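Local atomic coordinates of SusD family protein (Bacteroides uniformis, PDB entry 7KV1), a protein that probably binds beta-glucan at the outer-membrane surface of a gut bacterium, as a SusD-family glycan-binding protein built on tetratricopeptide-like helices. Residues E349-R354 with R458-V463; Y405-E410 with R438-L443; G428-W433 with A447-D452. All coordinates share one frame; numbering follows the deposited sequence.

Contact 1: E349-R354 with R458-V463; sequences EQDKRR and RRLEFV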
loop_
_atom_site.group_PDB
_atom_site.type_symbol
_atom_site.label_atom_id
_atom_site.label_comp_id
_atom_site.label_asym_id
_atom_site.label_seq_id
_atom_site.Cartn_x
_atom_site.Cartn_y
_atom_site.Cartn_z
ATOM N N GLU A 349 15.543 -17.860 -12.424
ATOM C CA GLU A 349 14.691 -18.723 -13.291
ATOM C C GLU A 349 13.801 -19.634 -12.436
ATOM O O GLU A 349 12.662 -19.872 -12.846
ATOM C CB GLU A 349 15.567 -19.560 -14.240
ATOM N N GLN A 350 14.295 -20.111 -11.289
ATOM C CA GLN A 350 13.563 -21.005 -10.345
ATOM C C GLN A 350 12.501 -20.227 -9.532
ATOM O O GLN A 350 11.630 -20.888 -8.947
ATOM C CB GLN A 350 14.534 -21.689 -9.382
ATOM N N ASP A 351 12.563 -18.890 -9.471
ATOM C CA ASP A 351 11.623 -18.091 -8.627
ATOM C C ASP A 351 10.222 -18.121 -9.245
ATOM O O ASP A 351 10.012 -17.531 -10.311
ATOM C CB ASP A 351 12.139 -16.676 -8.399
ATOM C CG ASP A 351 11.491 -15.972 -7.218
ATOM O OD1 ASP A 351 10.302 -16.222 -7.032
ATOM O OD2 ASP A 351 12.213 -15.187 -6.490
ATOM N N LYS A 352 9.272 -18.755 -8.569
ATOM C CA LYS A 352 7.894 -18.868 -9.075
ATOM C C LYS A 352 7.235 -17.489 -9.114
ATOM O O LYS A 352 6.215 -17.370 -9.782
ATOM C CB LYS A 352 7.079 -19.845 -8.231
ATOM C CG LYS A 352 7.511 -21.291 -8.367
ATOM C CD LYS A 352 6.732 -22.220 -7.491
ATOM C CE LYS A 352 7.155 -23.659 -7.684
ATOM N NZ LYS A 352 6.382 -24.540 -6.780
ATOM N N ARG A 353 7.781 -16.489 -8.416
ATOM C CA ARG A 353 7.162 -15.142 -8.384
ATOM C C ARG A 353 7.385 -14.437 -9.718
ATOM O O ARG A 353 6.561 -13.608 -10.054
ATOM C CB ARG A 353 7.705 -14.315 -7.226
ATOM C CG ARG A 353 7.308 -14.905 -5.889
ATOM C CD ARG A 353 8.003 -14.253 -4.705
ATOM N NE ARG A 353 9.436 -14.541 -4.716
ATOM C CZ ARG A 353 10.229 -14.416 -3.674
ATOM N NH1 ARG A 353 9.749 -14.002 -2.523
ATOM N NH2 ARG A 353 11.513 -14.701 -3.795
ATOM N N ARG A 354 8.431 -14.783 -10.458
ATOM C CA ARG A 354 8.757 -14.053 -11.709
ATOM C C ARG A 354 7.583 -14.116 -12.692
ATOM O O ARG A 354 7.165 -13.054 -13.153
ATOM C CB ARG A 354 10.001 -14.572 -12.406
ATOM C CG ARG A 354 10.356 -13.710 -13.610
ATOM C CD ARG A 354 11.659 -14.122 -14.236
ATOM N NE ARG A 354 11.472 -15.328 -15.014
ATOM C CZ ARG A 354 12.422 -15.933 -15.717
ATOM N NH1 ARG A 354 13.660 -15.475 -15.720
ATOM N NH2 ARG A 354 12.132 -17.017 -16.408
ATOM N N ARG A 458 11.626 -8.782 0.583
ATOM C CA ARG A 458 10.492 -7.856 0.445
ATOM C C ARG A 458 10.435 -7.346 -1.001
ATOM O O ARG A 458 9.339 -7.207 -1.518
ATOM C CB ARG A 458 10.601 -6.699 1.456
ATOM C CG ARG A 458 10.389 -7.109 2.903
ATOM C CD ARG A 458 10.571 -5.927 3.828
ATOM N NE ARG A 458 9.406 -5.087 3.692
ATOM C CZ ARG A 458 8.284 -5.230 4.400
ATOM N NH1 ARG A 458 8.194 -6.149 5.334
ATOM N NH2 ARG A 458 7.247 -4.457 4.179
ATOM N N ARG A 459 11.575 -7.044 -1.619
ATOM C CA ARG A 459 11.577 -6.508 -2.994
ATOM C C ARG A 459 11.035 -7.590 -3.947
ATOM O O ARG A 459 10.211 -7.285 -4.819
ATOM C CB ARG A 459 12.988 -6.100 -3.423
ATOM C CG ARG A 459 12.997 -5.489 -4.815
ATOM C CD ARG A 459 14.303 -5.102 -5.474
ATOM N NE ARG A 459 13.862 -4.300 -6.631
ATOM C CZ ARG A 459 14.635 -3.869 -7.615
ATOM N NH1 ARG A 459 15.924 -4.167 -7.633
ATOM N NH2 ARG A 459 14.095 -3.184 -8.613
ATOM N N LEU A 460 11.482 -8.828 -3.777
ATOM C CA LEU A 460 11.051 -9.936 -4.657
ATOM C C LEU A 460 9.556 -10.233 -4.447
ATOM O O LEU A 460 8.841 -10.601 -5.432
ATOM C CB LEU A 460 11.919 -11.169 -4.403
ATOM C CG LEU A 460 13.414 -11.022 -4.687
ATOM C CD1 LEU A 460 14.166 -12.264 -4.201
ATOM C CD2 LEU A 460 13.672 -10.832 -6.172
ATOM N N GLU A 461 9.071 -10.101 -3.222
ATOM C CA GLU A 461 7.747 -10.617 -2.821
ATOM C C GLU A 461 6.641 -9.643 -3.240
ATOM O O GLU A 461 5.542 -10.128 -3.525
ATOM C CB GLU A 461 7.739 -10.891 -1.322
ATOM C CG GLU A 461 6.456 -11.491 -0.755
ATOM C CD GLU A 461 6.144 -12.904 -1.203
ATOM O OE1 GLU A 461 7.085 -13.581 -1.620
ATOM O OE2 GLU A 461 4.942 -13.319 -1.123
ATOM N N PHE A 462 6.915 -8.339 -3.277
ATOM C CA PHE A 462 5.856 -7.299 -3.266
ATOM C C PHE A 462 5.899 -6.394 -4.502
ATOM O O PHE A 462 5.344 -5.285 -4.459
ATOM C CB PHE A 462 5.937 -6.519 -1.957
ATOM C CG PHE A 462 5.651 -7.362 -0.744
ATOM C CD1 PHE A 462 4.438 -8.020 -0.593
ATOM C CD2 PHE A 462 6.592 -7.487 0.257
ATOM C CE1 PHE A 462 4.209 -8.836 0.496
ATOM C CE2 PHE A 462 6.343 -8.263 1.380
ATOM C CZ PHE A 462 5.152 -8.943 1.488
ATOM N N VAL A 463 6.499 -6.839 -5.597
ATOM C CA VAL A 463 6.536 -6.013 -6.838
ATOM C C VAL A 463 5.096 -5.640 -7.208
ATOM O O VAL A 463 4.275 -6.527 -7.332
ATOM C CB VAL A 463 7.282 -6.685 -8.004
ATOM C CG1 VAL A 463 7.166 -5.866 -9.279
ATOM C CG2 VAL A 463 8.729 -6.952 -7.657
#
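R353 and E461 have the closest alpha carbons of the two segments, 7.2 Å apart, where the turn leading into helix 353-357 meets the last turn of helix 451-461. The long R353 side chain, bent at chi3 (-67°), brings its guanidinium between two carboxylates. On its own segment it grips D351 side-on: NE gives a hydrogen bond to D351 OD1 and NH2 one to D351 OD2, the latter 2.8 Å long and in the guanidinium plane. Across the contact, R353 NH1 reaches E461 OE1 at 2.8 Å, again in the guanidinium plane, although the carboxylate plane is turned 59° from it. D351 OD1 also makes a capping bond, accepting from R353 N at 2.9 Å, in the turn that leads into the helix. The result is a buried salt-bridge network within the SusD-family region, extended by E457, which meets R353 NH2. L460 closes over one guanidinium face, its CB 3.6 Å from R353 NH2, so a hydrocarbon surface lies against the charged plate. A leucine in place of R353 would probably leave D351 OD2 and E461 OE1 without the positive group that links them. The other oxygen of E461, OE2, has further partners in R407 and R440.

Contact 2: Y405-E410 with R438-L443; sequences YYRYAE and RTRAGL. With NCO (cobalt hexammine(III)), chain C; EDO (1,2-ethanediol), chain D.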
loop_
_atom_site.group_PDB
_atom_site.type_symbol
_atom_site.label_atom_id
_atom_site.label_comp_id
_atom_site.label_asym_id
_atom_site.label_seq_id
_atom_site.Cartn_x
_atom_site.Cartn_y
_atom_site.Cartn_z
ATOM N N TYR A 405 -3.929 -5.685 0.176
ATOM C CA TYR A 405 -3.257 -4.588 0.928
ATOM C C TYR A 405 -2.236 -5.166 1.900
ATOM O O TYR A 405 -1.080 -4.708 1.869
ATOM C CB TYR A 405 -4.254 -3.679 1.654
ATOM C CG TYR A 405 -3.672 -2.316 1.941
ATOM C CD1 TYR A 405 -2.770 -2.107 2.982
ATOM C CD2 TYR A 405 -3.968 -1.257 1.113
ATOM C CE1 TYR A 405 -2.203 -0.861 3.209
ATOM C CE2 TYR A 405 -3.403 -0.008 1.319
ATOM C CZ TYR A 405 -2.524 0.197 2.371
ATOM O OH TYR A 405 -2.024 1.463 2.543
ATOM N N TYR A 406 -2.654 -6.150 2.699
ATOM C CA TYR A 406 -1.812 -6.859 3.691
ATOM C C TYR A 406 -1.923 -8.354 3.434
ATOM O O TYR A 406 -3.037 -8.843 3.465
ATOM C CB TYR A 406 -2.245 -6.543 5.123
ATOM C CG TYR A 406 -1.890 -5.146 5.549
ATOM C CD1 TYR A 406 -0.601 -4.668 5.358
ATOM C CD2 TYR A 406 -2.842 -4.297 6.088
ATOM C CE1 TYR A 406 -0.272 -3.362 5.696
ATOM C CE2 TYR A 406 -2.514 -3.000 6.453
ATOM C CZ TYR A 406 -1.225 -2.524 6.244
ATOM O OH TYR A 406 -0.891 -1.235 6.543
ATOM N N ARG A 407 -0.796 -9.022 3.206
ATOM C CA ARG A 407 -0.705 -10.497 3.068
ATOM C C ARG A 407 0.138 -11.073 4.218
ATOM O O ARG A 407 1.076 -10.426 4.688
ATOM C CB ARG A 407 -0.042 -10.865 1.737
ATOM C CG ARG A 407 -0.792 -10.332 0.533
ATOM C CD ARG A 407 -0.309 -11.008 -0.709
ATOM N NE ARG A 407 0.910 -10.510 -1.308
ATOM C CZ ARG A 407 2.068 -11.172 -1.398
ATOM N NH1 ARG A 407 2.240 -12.331 -0.791
ATOM N NH2 ARG A 407 3.068 -10.647 -2.096
ATOM N N TYR A 408 -0.116 -12.311 4.575
ATOM C CA TYR A 408 0.651 -13.017 5.624
ATOM C C TYR A 408 2.139 -13.159 5.221
ATOM O O TYR A 408 2.944 -13.317 6.153
ATOM C CB TYR A 408 -0.038 -14.346 5.935
ATOM C CG TYR A 408 0.630 -15.222 6.960
ATOM C CD1 TYR A 408 0.607 -14.905 8.312
ATOM C CD2 TYR A 408 1.289 -16.374 6.576
ATOM C CE1 TYR A 408 1.207 -15.731 9.247
ATOM C CE2 TYR A 408 1.870 -17.226 7.503
ATOM C CZ TYR A 408 1.854 -16.887 8.837
ATOM O OH TYR A 408 2.437 -17.711 9.748
ATOM N N ALA A 409 2.517 -13.094 3.936
ATOM C CA ALA A 409 3.949 -13.032 3.538
ATOM C C ALA A 409 4.613 -11.833 4.234
ATOM O O ALA A 409 5.725 -11.970 4.773
ATOM C CB ALA A 409 4.134 -12.987 2.035
ATOM N N GLU A 410 3.901 -10.706 4.314
ATOM C CA GLU A 410 4.411 -9.484 4.962
ATOM C C GLU A 410 4.471 -9.653 6.491
ATOM O O GLU A 410 5.407 -9.124 7.116
ATOM C CB GLU A 410 3.592 -8.275 4.498
ATOM C CG GLU A 410 4.238 -6.986 4.888
ATOM C CD GLU A 410 3.572 -5.695 4.459
ATOM O OE1 GLU A 410 2.465 -5.721 3.868
ATOM O OE2 GLU A 410 4.241 -4.664 4.637
ATOM N N ARG A 438 10.555 -17.935 1.114
ATOM C CA ARG A 438 11.464 -18.385 0.017
ATOM C C ARG A 438 10.989 -19.735 -0.519
ATOM O O ARG A 438 10.894 -19.883 -1.735
ATOM C CB ARG A 438 12.891 -18.494 0.532
ATOM C CG ARG A 438 13.534 -17.147 0.801
ATOM C CD ARG A 438 15.025 -17.220 1.039
ATOM N NE ARG A 438 15.794 -17.759 -0.069
ATOM C CZ ARG A 438 16.263 -17.057 -1.101
ATOM N NH1 ARG A 438 15.999 -15.759 -1.245
ATOM N NH2 ARG A 438 16.984 -17.687 -2.011
ATOM N N THR A 439 10.654 -20.675 0.364
ATOM C CA THR A 439 10.212 -22.040 -0.032
ATOM C C THR A 439 8.931 -21.947 -0.868
ATOM O O THR A 439 8.823 -22.672 -1.864
ATOM C CB THR A 439 9.995 -22.947 1.186
ATOM O OG1 THR A 439 11.252 -22.995 1.830
ATOM C CG2 THR A 439 9.602 -24.363 0.822
ATOM N N ARG A 440 7.965 -21.097 -0.485
ATOM C CA ARG A 440 6.686 -20.964 -1.240
ATOM C C ARG A 440 7.033 -20.497 -2.662
ATOM O O ARG A 440 6.378 -20.910 -3.665
ATOM C CB ARG A 440 5.711 -20.050 -0.475
ATOM C CG ARG A 440 4.305 -19.990 -1.057
ATOM C CD ARG A 440 4.220 -18.925 -2.159
ATOM N NE ARG A 440 4.275 -17.550 -1.631
ATOM C CZ ARG A 440 3.232 -16.920 -1.075
ATOM N NH1 ARG A 440 2.066 -17.537 -0.952
ATOM N NH2 ARG A 440 3.365 -15.680 -0.614
ATOM N N ALA A 441 8.056 -19.677 -2.789
ATOM C CA ALA A 441 8.487 -19.145 -4.106
ATOM C C ALA A 441 9.351 -20.151 -4.901
ATOM O O ALA A 441 9.716 -19.830 -6.011
ATOM C CB ALA A 441 9.180 -17.835 -3.900
ATOM N N GLY A 442 9.655 -21.328 -4.358
ATOM C CA GLY A 442 10.420 -22.390 -5.051
ATOM C C GLY A 442 11.930 -22.247 -4.873
ATOM O O GLY A 442 12.675 -22.935 -5.596
ATOM N N LEU A 443 12.371 -21.376 -3.965
ATOM C CA LEU A 443 13.799 -21.088 -3.728
ATOM C C LEU A 443 14.259 -21.943 -2.565
ATOM O O LEU A 443 13.397 -22.305 -1.724
ATOM C CB LEU A 443 14.020 -19.625 -3.383
ATOM C CG LEU A 443 13.664 -18.611 -4.468
ATOM C CD1 LEU A 443 14.083 -17.216 -4.017
ATOM C CD2 LEU A 443 14.313 -18.976 -5.796
HETATM CO CO NCO C . 0.534 -21.314 10.997
HETATM N N1 NCO C . -1.434 -21.674 10.840
HETATM N N2 NCO C . 2.456 -20.894 11.335
HETATM N N3 NCO C . 1.013 -23.317 10.845
HETATM N N4 NCO C . 0.371 -21.486 12.953
HETATM N N5 NCO C . 0.124 -19.320 11.144
HETATM N N6 NCO C . 0.729 -21.165 9.035
HETATM C C1 EDO D . 0.440 4.273 3.461
HETATM O O1 EDO D . -0.909 4.476 3.069
HETATM C C2 EDO D . 0.966 2.952 3.047
HETATM O O2 EDO D . 0.257 1.876 3.658
#
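R407 and R440 bring their guanidinium groups together with the planes 49° apart, R440 NH2 lying near the plane of the R407 group at its edge. R407 NH1 and R440 NH2 lie 3.5 Å apart as both arginines turn to the same carboxylates: E285 bridges them, one oxygen to each, and E461 is the second shared acid. R440 gets there by a folded path, CG anti to the backbone N (chi1 -172°) and the chain then bent at chi2 and chi3, which carries NH2 to within 3.9 Å of A409 CB. R407, at the end of strand 403-407, bends at chi3 (-81°), and its NH1 comes to the R440 guanidinium. R407 is also the N-cap residue of helix 408-420, placing the charge cluster at a strand-to-helix junction; just before it, Y405 and Y406 both face W288 in a classic beta bulge. On the other segment, helix 429-440 ends in a Schellman motif, with G442 at positive phi. Next to R407, Y408 belongs to the pocket of the bound cobalt hexammine(III), whose N5 donates to Y408 OH at 3.1 Å. At the far end of the segment, Y405 OH donates to O2 of a 1,2-ethanediol molecule at 2.6 Å.

Contact 3: G428-W433 with A447-D452; sequences GEAKTW and ANVTVD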
loop_
_atom_site.group_PDB
_atom_site.type_symbol
_atom_site.label_atom_id
_atom_site.label_comp_id
_atom_site.label_asym_id
_atom_site.label_seq_id
_atom_site.Cartn_x
_atom_site.Cartn_y
_atom_site.Cartn_z
ATOM N N GLY A 428 17.532 -18.409 14.048
ATOM C CA GLY A 428 16.352 -18.655 14.897
ATOM C C GLY A 428 15.038 -18.477 14.145
ATOM O O GLY A 428 14.937 -18.857 12.945
ATOM N N GLU A 429 14.047 -17.898 14.826
ATOM C CA GLU A 429 12.695 -17.694 14.266
ATOM C C GLU A 429 12.781 -16.861 12.971
ATOM O O GLU A 429 12.090 -17.165 12.026
ATOM C CB GLU A 429 11.854 -16.921 15.269
ATOM C CG GLU A 429 11.599 -17.673 16.538
ATOM C CD GLU A 429 10.715 -16.836 17.441
ATOM O OE1 GLU A 429 11.101 -15.674 17.752
ATOM O OE2 GLU A 429 9.602 -17.312 17.725
ATOM N N ALA A 430 13.688 -15.895 12.891
ATOM C CA ALA A 430 13.807 -15.048 11.670
ATOM C C ALA A 430 14.082 -15.919 10.439
ATOM O O ALA A 430 13.443 -15.699 9.381
ATOM C CB ALA A 430 14.868 -14.034 11.894
ATOM N N LYS A 431 14.934 -16.938 10.578
ATOM C CA LYS A 431 15.281 -17.856 9.465
ATOM C C LYS A 431 14.077 -18.728 9.125
ATOM O O LYS A 431 13.808 -18.901 7.935
ATOM C CB LYS A 431 16.498 -18.710 9.844
ATOM C CG LYS A 431 16.811 -19.872 8.922
ATOM C CD LYS A 431 18.015 -20.678 9.430
ATOM C CE LYS A 431 18.183 -22.017 8.752
ATOM N NZ LYS A 431 19.462 -22.635 9.183
ATOM N N THR A 432 13.395 -19.301 10.119
ATOM C CA THR A 432 12.168 -20.106 9.870
ATOM C C THR A 432 11.168 -19.307 9.004
ATOM O O THR A 432 10.679 -19.822 7.982
ATOM C CB THR A 432 11.519 -20.514 11.185
ATOM O OG1 THR A 432 12.519 -21.230 11.910
ATOM C CG2 THR A 432 10.274 -21.349 10.959
ATOM N N TRP A 433 10.860 -18.091 9.434
ATOM C CA TRP A 433 9.849 -17.210 8.789
ATOM C C TRP A 433 10.270 -16.793 7.379
ATOM O O TRP A 433 9.451 -16.988 6.438
ATOM C CB TRP A 433 9.607 -15.996 9.676
ATOM C CG TRP A 433 9.102 -16.403 11.016
ATOM C CD1 TRP A 433 8.348 -17.493 11.301
ATOM C CD2 TRP A 433 9.262 -15.683 12.244
ATOM N NE1 TRP A 433 8.049 -17.513 12.638
ATOM C CE2 TRP A 433 8.605 -16.430 13.245
ATOM C CE3 TRP A 433 9.894 -14.488 12.598
ATOM C CZ2 TRP A 433 8.551 -16.015 14.572
ATOM C CZ3 TRP A 433 9.857 -14.078 13.913
ATOM C CH2 TRP A 433 9.203 -14.846 14.884
ATOM N N ALA A 447 20.661 -20.399 5.055
ATOM C CA ALA A 447 21.180 -21.068 6.282
ATOM C C ALA A 447 21.325 -20.076 7.439
ATOM O O ALA A 447 21.380 -20.503 8.600
ATOM C CB ALA A 447 22.494 -21.758 5.988
ATOM N N ASN A 448 21.460 -18.803 7.143
ATOM C CA ASN A 448 21.566 -17.722 8.152
ATOM C C ASN A 448 20.898 -16.493 7.526
ATOM O O ASN A 448 21.076 -16.317 6.328
ATOM C CB ASN A 448 23.012 -17.442 8.569
ATOM C CG ASN A 448 23.125 -16.394 9.667
ATOM O OD1 ASN A 448 22.597 -16.558 10.757
ATOM N ND2 ASN A 448 23.796 -15.292 9.396
ATOM N N VAL A 449 20.145 -15.713 8.292
ATOM C CA VAL A 449 19.369 -14.576 7.723
ATOM C C VAL A 449 19.847 -13.297 8.394
ATOM O O VAL A 449 20.101 -13.288 9.633
ATOM C CB VAL A 449 17.842 -14.778 7.806
ATOM C CG1 VAL A 449 17.386 -16.014 7.051
ATOM C CG2 VAL A 449 17.325 -14.860 9.232
ATOM N N THR A 450 20.078 -12.273 7.569
ATOM C CA THR A 450 20.435 -10.916 8.008
ATOM C C THR A 450 19.296 -9.949 7.656
ATOM O O THR A 450 18.412 -10.285 6.844
ATOM C CB THR A 450 21.707 -10.402 7.321
ATOM O OG1 THR A 450 21.326 -10.200 5.963
ATOM C CG2 THR A 450 22.893 -11.341 7.445
ATOM N N VAL A 451 19.305 -8.764 8.250
ATOM C CA VAL A 451 18.238 -7.767 7.959
ATOM C C VAL A 451 18.259 -7.417 6.460
ATOM O O VAL A 451 17.156 -7.302 5.877
ATOM C CB VAL A 451 18.340 -6.526 8.849
ATOM C CG1 VAL A 451 17.226 -5.546 8.521
ATOM C CG2 VAL A 451 18.242 -6.933 10.295
ATOM N N ASP A 452 19.432 -7.353 5.826
ATOM C CA ASP A 452 19.521 -7.064 4.369
ATOM C C ASP A 452 18.837 -8.159 3.546
ATOM O O ASP A 452 18.134 -7.818 2.578
ATOM C CB ASP A 452 20.942 -6.867 3.861
ATOM C CG ASP A 452 20.897 -6.175 2.487
ATOM O OD1 ASP A 452 20.284 -5.074 2.357
ATOM O OD2 ASP A 452 21.372 -6.776 1.556
#
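A430 and K431 pack against V449 between two consecutive helices of the mostly helical SusD-family region, where the loop leading into helix 451-461 returns to the first turn of helix 429-440. The alpha carbons of K431 and V449 are 5.5 Å apart, close enough for the valine to press on the helix backbone itself. Its two methyls divide the work. With CG1 anti to the carbonyl carbon (chi1 -60°), that branch lies against K431, 3.7 Å from K431 CA, whereas CG2 sits between the backbone N and the carbonyl carbon and turns to the A430-K431 peptide. There V449 CG2 meets A430 CB at 3.7 Å and comes within 3.4 Å of K431 N. The small side chain of A430 is consistent with so close an approach, and A430 also touches L420 of helix 408-420. The loop leaves V449 by way of T450, the N-cap residue of helix 451-461, while the backbone of V449 is hydrogen-bonded to G426. K431 CG is anti to the backbone N (chi1 169°), and beyond it the chain stays extended to the ammonium group, running past the valine toward the more exposed end of the contact. CD and CE lie alongside the carbonyl of A447, and K431 NZ donates to A447 O at 2.9 Å from above the carbonyl plane, with a C=O...N angle of 114°.

Contacts 1 and 2 are buried neighbours, their centres 9 Å apart, whereas contact 3 is only partly buried, its centre about 25 Å from the centre of the chain, against about 17 and 16 Å. The deeper pair depends on charge: with E461 as the shared acid, and a probable hydrogen bond from K352 N to A441 O, the two contacts share one polar network. Contact 3 relies instead on methyl packing and a single lysine-to-carbonyl bond. Helices 429-440 and 451-461 tie the set together. Contacts 2 and 3 use opposite ends of the first; contact 3 involves the loop leading into helix 451-461 and contact 1 its last turn, and these two do not touch.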